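Local coordinates for protein acetylene hydratase (Pelobacter acetylenicus, PDB 2E7Z) that hydrates acetylene to acetaldehyde, using a tungsten-bis(molybdopterin guanine dinucleotide) cofactor and one [4Fe-4S] cluster, at residues 61-75 with 443-455. Sequence-based numbering, arbitrary orientation.
Sequences YPLKNVGSKRGEQRW and MTPTAQLADYVLP
Arg70 grips Asp451 end-on: NH1 and NH2 both donate to the single oxygen OD2, each at 2.9 Å, in a salt bridge. Val436 N also donates to OD2. The guanidinium and carboxylate planes stand 87° apart. NH2 meets the syn lone pair of OD2, while NH1 comes from above the carboxylate. NH1 also donates to Leu449 O (2.9 Å). The Arg70 chain bends at chi3 (-52°), turning its end back onto residues 449-451. A leucine here would probably leave the Asp451 carboxylate without its counter-charge and Leu449 O without this donor. In one of its two conformers, Met443 lays CE over one face of Trp75, a CH-pi contact (3.7 Å to the five-membered ring centroid). Asn65 ND2 lies over the opposite face; both are displaced toward the rim. Gln73 holds the indole at its edge, taking the NE1 hydrogen on OE1, and its NE2 donates to Gln448 O (3.0 Å). Lys64 runs alongside Tyr452, its CG 3.7 Å from CE2. Lys64 NZ forms a salt bridge with Glu86 OE1, to which Tyr452 OH is hydrogen-bonded. Their backbones pair antiparallel, and Leu63 and Val453 exchange two hydrogen bonds. Thr444 touches a molybdopterin guanine dinucleotide of the cofactor. Strand 63-65 sits between 452-455 and the outermost strand 75-77 in a mixed sheet. Strand 435-440 flanks 452-455 on its other side, helix 80-98 packs on Pro62, Tyr452 and Leu454, and helix 423-431 meets Arg70 and Leu449.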
loop_
_atom_site.group_PDB
_atom_site.type_symbol
_atom_site.label_atom_id
_atom_site.label_comp_id
_atom_site.label_asym_id
_atom_site.label_seq_id
_atom_site.Cartn_x
_atom_site.Cartn_y
_atom_site.Cartn_z
ATOM N N TYR A 61 23.289 -2.072 15.025
ATOM C CA TYR A 61 23.257 -2.253 16.475
ATOM C C TYR A 61 22.180 -1.361 17.066
ATOM O O TYR A 61 21.939 -0.257 16.552
ATOM C CB TYR A 61 24.621 -1.914 17.125
ATOM C CG TYR A 61 25.738 -2.785 16.607
ATOM C CD1 TYR A 61 26.423 -2.439 15.460
ATOM C CD2 TYR A 61 26.085 -3.979 17.254
ATOM C CE1 TYR A 61 27.433 -3.257 14.942
ATOM C CE2 TYR A 61 27.108 -4.796 16.760
ATOM C CZ TYR A 61 27.758 -4.424 15.609
ATOM O OH TYR A 61 28.763 -5.220 15.114
ATOM N N PRO A 62 21.551 -1.820 18.146
ATOM C CA PRO A 62 20.581 -0.946 18.809
ATOM C C PRO A 62 21.204 0.383 19.245
ATOM O O PRO A 62 22.331 0.413 19.772
ATOM C CB PRO A 62 20.158 -1.757 20.026
ATOM C CG PRO A 62 20.330 -3.186 19.609
ATOM C CD PRO A 62 21.602 -3.155 18.787
ATOM N N LEU A 63 20.461 1.460 19.009
ATOM C CA LEU A 63 20.879 2.795 19.459
ATOM C C LEU A 63 19.859 3.372 20.413
ATOM O O LEU A 63 18.665 3.304 20.161
ATOM C CB LEU A 63 21.053 3.744 18.276
ATOM C CG LEU A 63 22.072 3.376 17.211
ATOM C CD1 LEU A 63 21.885 4.242 16.006
ATOM C CD2 LEU A 63 23.491 3.560 17.798
ATOM N N LYS A 64 20.318 3.929 21.517
ATOM C CA LYS A 64 19.487 4.643 22.455
ATOM C C LYS A 64 19.721 6.137 22.315
ATOM O O LYS A 64 20.868 6.610 22.233
ATOM C CB LYS A 64 19.847 4.208 23.876
ATOM C CG LYS A 64 19.109 4.965 24.946
ATOM C CD LYS A 64 19.406 4.463 26.337
ATOM C CE LYS A 64 18.630 5.276 27.344
ATOM N NZ LYS A 64 18.854 4.785 28.721
ATOM N N ASN A 65 18.656 6.906 22.278
ATOM C CA ASN A 65 18.815 8.339 22.271
ATOM C C ASN A 65 19.143 8.804 23.676
ATOM O O ASN A 65 18.405 8.528 24.631
ATOM C CB ASN A 65 17.539 9.007 21.762
ATOM C CG ASN A 65 17.765 10.440 21.457
ATOM O OD1 ASN A 65 17.987 11.246 22.369
ATOM N ND2 ASN A 65 17.782 10.779 20.168
ATOM N N VAL A 66 20.289 9.473 23.798
ATOM C CA VAL A 66 20.739 9.986 25.086
ATOM C C VAL A 66 20.769 11.503 25.093
ATOM O O VAL A 66 21.504 12.116 25.867
ATOM C CB VAL A 66 22.116 9.350 25.501
ATOM C CG1 VAL A 66 21.904 7.849 25.789
ATOM C CG2 VAL A 66 23.181 9.590 24.431
ATOM N N GLY A 67 20.001 12.105 24.196
ATOM C CA GLY A 67 19.811 13.556 24.200
ATOM C C GLY A 67 18.782 13.949 25.246
ATOM O O GLY A 67 18.224 13.095 25.962
ATOM N N SER A 68 18.513 15.249 25.324
ATOM C CA SER A 68 17.572 15.769 26.300
ATOM C C SER A 68 16.264 16.226 25.638
ATOM O O SER A 68 15.352 16.700 26.322
ATOM C CB SER A 68 18.182 16.936 27.076
ATOM O OG SER A 68 18.592 17.933 26.178
ATOM N N LYS A 69 16.177 16.120 24.313
ATOM C CA LYS A 69 14.939 16.473 23.601
ATOM C C LYS A 69 14.719 15.496 22.451
ATOM O O LYS A 69 15.660 15.142 21.744
ATOM C CB LYS A 69 14.987 17.922 23.093
ATOM C CG LYS A 69 13.626 18.426 22.548
ATOM C CD LYS A 69 13.714 19.872 22.115
ATOM C CE LYS A 69 12.395 20.360 21.524
ATOM N NZ LYS A 69 12.490 21.823 21.215
ATOM N N ARG A 70 13.471 15.072 22.231
ATOM C CA ARG A 70 13.208 14.188 21.115
ATOM C C ARG A 70 13.611 14.885 19.818
ATOM O O ARG A 70 13.311 16.067 19.638
ATOM C CB ARG A 70 11.724 13.801 21.082
ATOM C CG ARG A 70 11.423 12.838 19.968
ATOM C CD ARG A 70 9.994 12.305 20.022
ATOM N NE ARG A 70 9.655 11.749 21.332
ATOM C CZ ARG A 70 10.084 10.577 21.798
ATOM N NH1 ARG A 70 10.900 9.817 21.074
ATOM N NH2 ARG A 70 9.643 10.135 22.995
ATOM N N GLY A 71 14.264 14.136 18.933
ATOM C CA GLY A 71 14.841 14.685 17.683
ATOM C C GLY A 71 16.278 15.151 17.756
ATOM O O GLY A 71 16.872 15.381 16.723
ATOM N N GLU A 72 16.809 15.259 18.961
ATOM C CA GLU A 72 18.245 15.584 19.105
ATOM C C GLU A 72 19.086 14.376 18.716
ATOM O O GLU A 72 18.829 13.264 19.203
ATOM C CB GLU A 72 18.553 15.979 20.539
ATOM C CG GLU A 72 20.029 16.310 20.788
ATOM C CD GLU A 72 20.319 16.556 22.260
ATOM O OE1 GLU A 72 19.365 16.773 23.045
ATOM O OE2 GLU A 72 21.508 16.535 22.631
ATOM N N GLN A 73 20.079 14.585 17.853
ATOM C CA GLN A 73 20.845 13.459 17.335
ATOM C C GLN A 73 22.019 13.125 18.256
ATOM O O GLN A 73 23.189 13.430 17.955
ATOM C CB GLN A 73 21.299 13.737 15.899
ATOM C CG GLN A 73 20.090 13.968 14.973
ATOM C CD GLN A 73 19.100 12.805 15.009
ATOM O OE1 GLN A 73 19.434 11.698 14.582
ATOM N NE2 GLN A 73 17.891 13.041 15.542
ATOM N N ARG A 74 21.684 12.558 19.411
ATOM C CA ARG A 74 22.706 12.155 20.375
ATOM C C ARG A 74 22.408 10.708 20.713
ATOM O O ARG A 74 21.440 10.416 21.422
ATOM C CB ARG A 74 22.657 13.010 21.633
ATOM C CG ARG A 74 24.013 13.085 22.329
ATOM C CD ARG A 74 23.893 13.952 23.549
ATOM N NE ARG A 74 25.167 13.934 24.265
ATOM C CZ ARG A 74 25.422 13.247 25.380
ATOM N NH1 ARG A 74 24.478 12.518 25.967
ATOM N NH2 ARG A 74 26.636 13.306 25.929
ATOM N N TRP A 75 23.205 9.818 20.141
ATOM C CA TRP A 75 22.913 8.383 20.134
ATOM C C TRP A 75 24.048 7.606 20.796
ATOM O O TRP A 75 25.231 7.979 20.635
ATOM C CB TRP A 75 22.766 7.922 18.683
ATOM C CG TRP A 75 21.605 8.536 17.965
ATOM C CD1 TRP A 75 21.626 9.550 17.065
ATOM C CD2 TRP A 75 20.224 8.174 18.129
ATOM N NE1 TRP A 75 20.341 9.838 16.635
ATOM C CE2 TRP A 75 19.457 9.009 17.277
ATOM C CE3 TRP A 75 19.560 7.219 18.907
ATOM C CZ2 TRP A 75 18.043 8.896 17.168
ATOM C CZ3 TRP A 75 18.144 7.121 18.803
ATOM C CH2 TRP A 75 17.434 7.959 17.954
ATOM N N MET A 443 19.012 5.343 9.748
ATOM C CA MET A 443 18.580 6.456 10.572
ATOM C C MET A 443 17.648 7.353 9.733
ATOM O O MET A 443 17.999 8.448 9.318
ATOM C CB MET A 443 19.804 7.198 11.135
ATOM C CG MET A 443 19.506 8.281 12.158
ATOM S SD MET A 443 18.548 7.773 13.641
ATOM C CE MET A 443 19.751 6.833 14.575
ATOM N N THR A 444 16.445 6.854 9.493
ATOM C CA THR A 444 15.454 7.555 8.708
ATOM C C THR A 444 14.944 8.783 9.469
ATOM O O THR A 444 15.200 8.941 10.659
ATOM C CB THR A 444 14.252 6.646 8.418
ATOM O OG1 THR A 444 13.593 6.410 9.662
ATOM C CG2 THR A 444 14.705 5.347 7.791
ATOM N N PRO A 445 14.217 9.675 8.778
ATOM C CA PRO A 445 13.637 10.797 9.472
ATOM C C PRO A 445 12.770 10.377 10.667
ATOM O O PRO A 445 12.774 11.034 11.685
ATOM C CB PRO A 445 12.843 11.513 8.373
ATOM C CG PRO A 445 13.672 11.218 7.087
ATOM C CD PRO A 445 14.088 9.782 7.302
ATOM N N THR A 446 12.046 9.263 10.534
ATOM C CA THR A 446 11.280 8.723 11.660
ATOM C C THR A 446 12.199 8.195 12.771
ATOM O O THR A 446 11.981 8.470 13.939
ATOM C CB THR A 446 10.344 7.607 11.163
ATOM O OG1 THR A 446 9.482 8.178 10.189
ATOM C CG2 THR A 446 9.518 7.093 12.308
ATOM N N ALA A 447 13.246 7.457 12.400
ATOM C CA ALA A 447 14.182 6.929 13.394
ATOM C C ALA A 447 14.852 8.076 14.171
ATOM O O ALA A 447 15.139 7.959 15.362
ATOM C CB ALA A 447 15.233 6.061 12.714
ATOM N N GLN A 448 15.018 9.207 13.492
ATOM C CA GLN A 448 15.658 10.363 14.126
ATOM C C GLN A 448 14.876 10.901 15.308
ATOM O O GLN A 448 15.390 11.583 16.189
ATOM C CB GLN A 448 15.814 11.451 13.101
ATOM C CG GLN A 448 16.994 11.110 12.173
ATOM C CD GLN A 448 17.164 12.096 11.037
ATOM O OE1 GLN A 448 16.919 13.297 11.204
ATOM N NE2 GLN A 448 17.594 11.593 9.873
ATOM N N LEU A 449 13.582 10.563 15.310
ATOM C CA LEU A 449 12.615 10.971 16.343
ATOM C C LEU A 449 12.402 9.909 17.408
ATOM O O LEU A 449 11.556 10.070 18.298
ATOM C CB LEU A 449 11.283 11.368 15.676
ATOM C CG LEU A 449 11.352 12.694 14.901
ATOM C CD1 LEU A 449 10.329 12.790 13.768
ATOM C CD2 LEU A 449 11.242 13.886 15.832
ATOM N N ALA A 450 13.188 8.831 17.354
ATOM C CA ALA A 450 12.969 7.717 18.248
ATOM C C ALA A 450 13.723 7.831 19.566
ATOM O O ALA A 450 14.711 8.559 19.651
ATOM C CB ALA A 450 13.292 6.414 17.554
ATOM N N ASP A 451 13.251 7.086 20.574
ATOM C CA ASP A 451 14.048 6.822 21.789
ATOM C C ASP A 451 15.041 5.690 21.539
ATOM O O ASP A 451 16.146 5.668 22.103
ATOM C CB ASP A 451 13.139 6.468 22.953
ATOM C CG ASP A 451 12.267 7.632 23.334
ATOM O OD1 ASP A 451 12.753 8.565 24.018
ATOM O OD2 ASP A 451 11.094 7.637 22.951
ATOM N N TYR A 452 14.647 4.731 20.706
ATOM C CA TYR A 452 15.453 3.547 20.387
ATOM C C TYR A 452 15.317 3.226 18.926
ATOM O O TYR A 452 14.166 3.180 18.407
ATOM C CB TYR A 452 15.011 2.297 21.196
ATOM C CG TYR A 452 15.069 2.511 22.689
ATOM C CD1 TYR A 452 13.982 3.058 23.373
ATOM C CD2 TYR A 452 16.240 2.215 23.405
ATOM C CE1 TYR A 452 14.017 3.304 24.724
ATOM C CE2 TYR A 452 16.327 2.482 24.767
ATOM C CZ TYR A 452 15.213 3.037 25.409
ATOM O OH TYR A 452 15.284 3.311 26.755
ATOM N N VAL A 453 16.462 2.994 18.277
ATOM C CA VAL A 453 16.467 2.544 16.898
ATOM C C VAL A 453 17.018 1.134 16.921
ATOM O O VAL A 453 18.100 0.890 17.473
ATOM C CB VAL A 453 17.288 3.472 16.007
ATOM C CG1 VAL A 453 17.300 2.967 14.537
ATOM C CG2 VAL A 453 16.723 4.896 16.068
ATOM N N LEU A 454 16.249 0.197 16.378
ATOM C CA LEU A 454 16.590 -1.223 16.447
ATOM C C LEU A 454 16.896 -1.733 15.068
ATOM O O LEU A 454 16.168 -1.462 14.147
ATOM C CB LEU A 454 15.470 -2.040 17.085
ATOM C CG LEU A 454 15.104 -1.591 18.495
ATOM C CD1 LEU A 454 13.936 -2.444 18.957
ATOM C CD2 LEU A 454 16.275 -1.774 19.438
ATOM N N PRO A 455 18.039 -2.428 14.904
ATOM C CA PRO A 455 18.436 -2.865 13.571
ATOM C C PRO A 455 17.716 -4.070 13.007
ATOM O O PRO A 455 17.747 -5.163 13.585
ATOM C CB PRO A 455 19.917 -3.210 13.761
ATOM C CG PRO A 455 19.995 -3.696 15.180
ATOM C CD PRO A 455 19.030 -2.791 15.939
HETATM O O HOH W 1 16.206 6.791 24.902
HETATM O O HOH W 2 14.880 11.355 18.893
#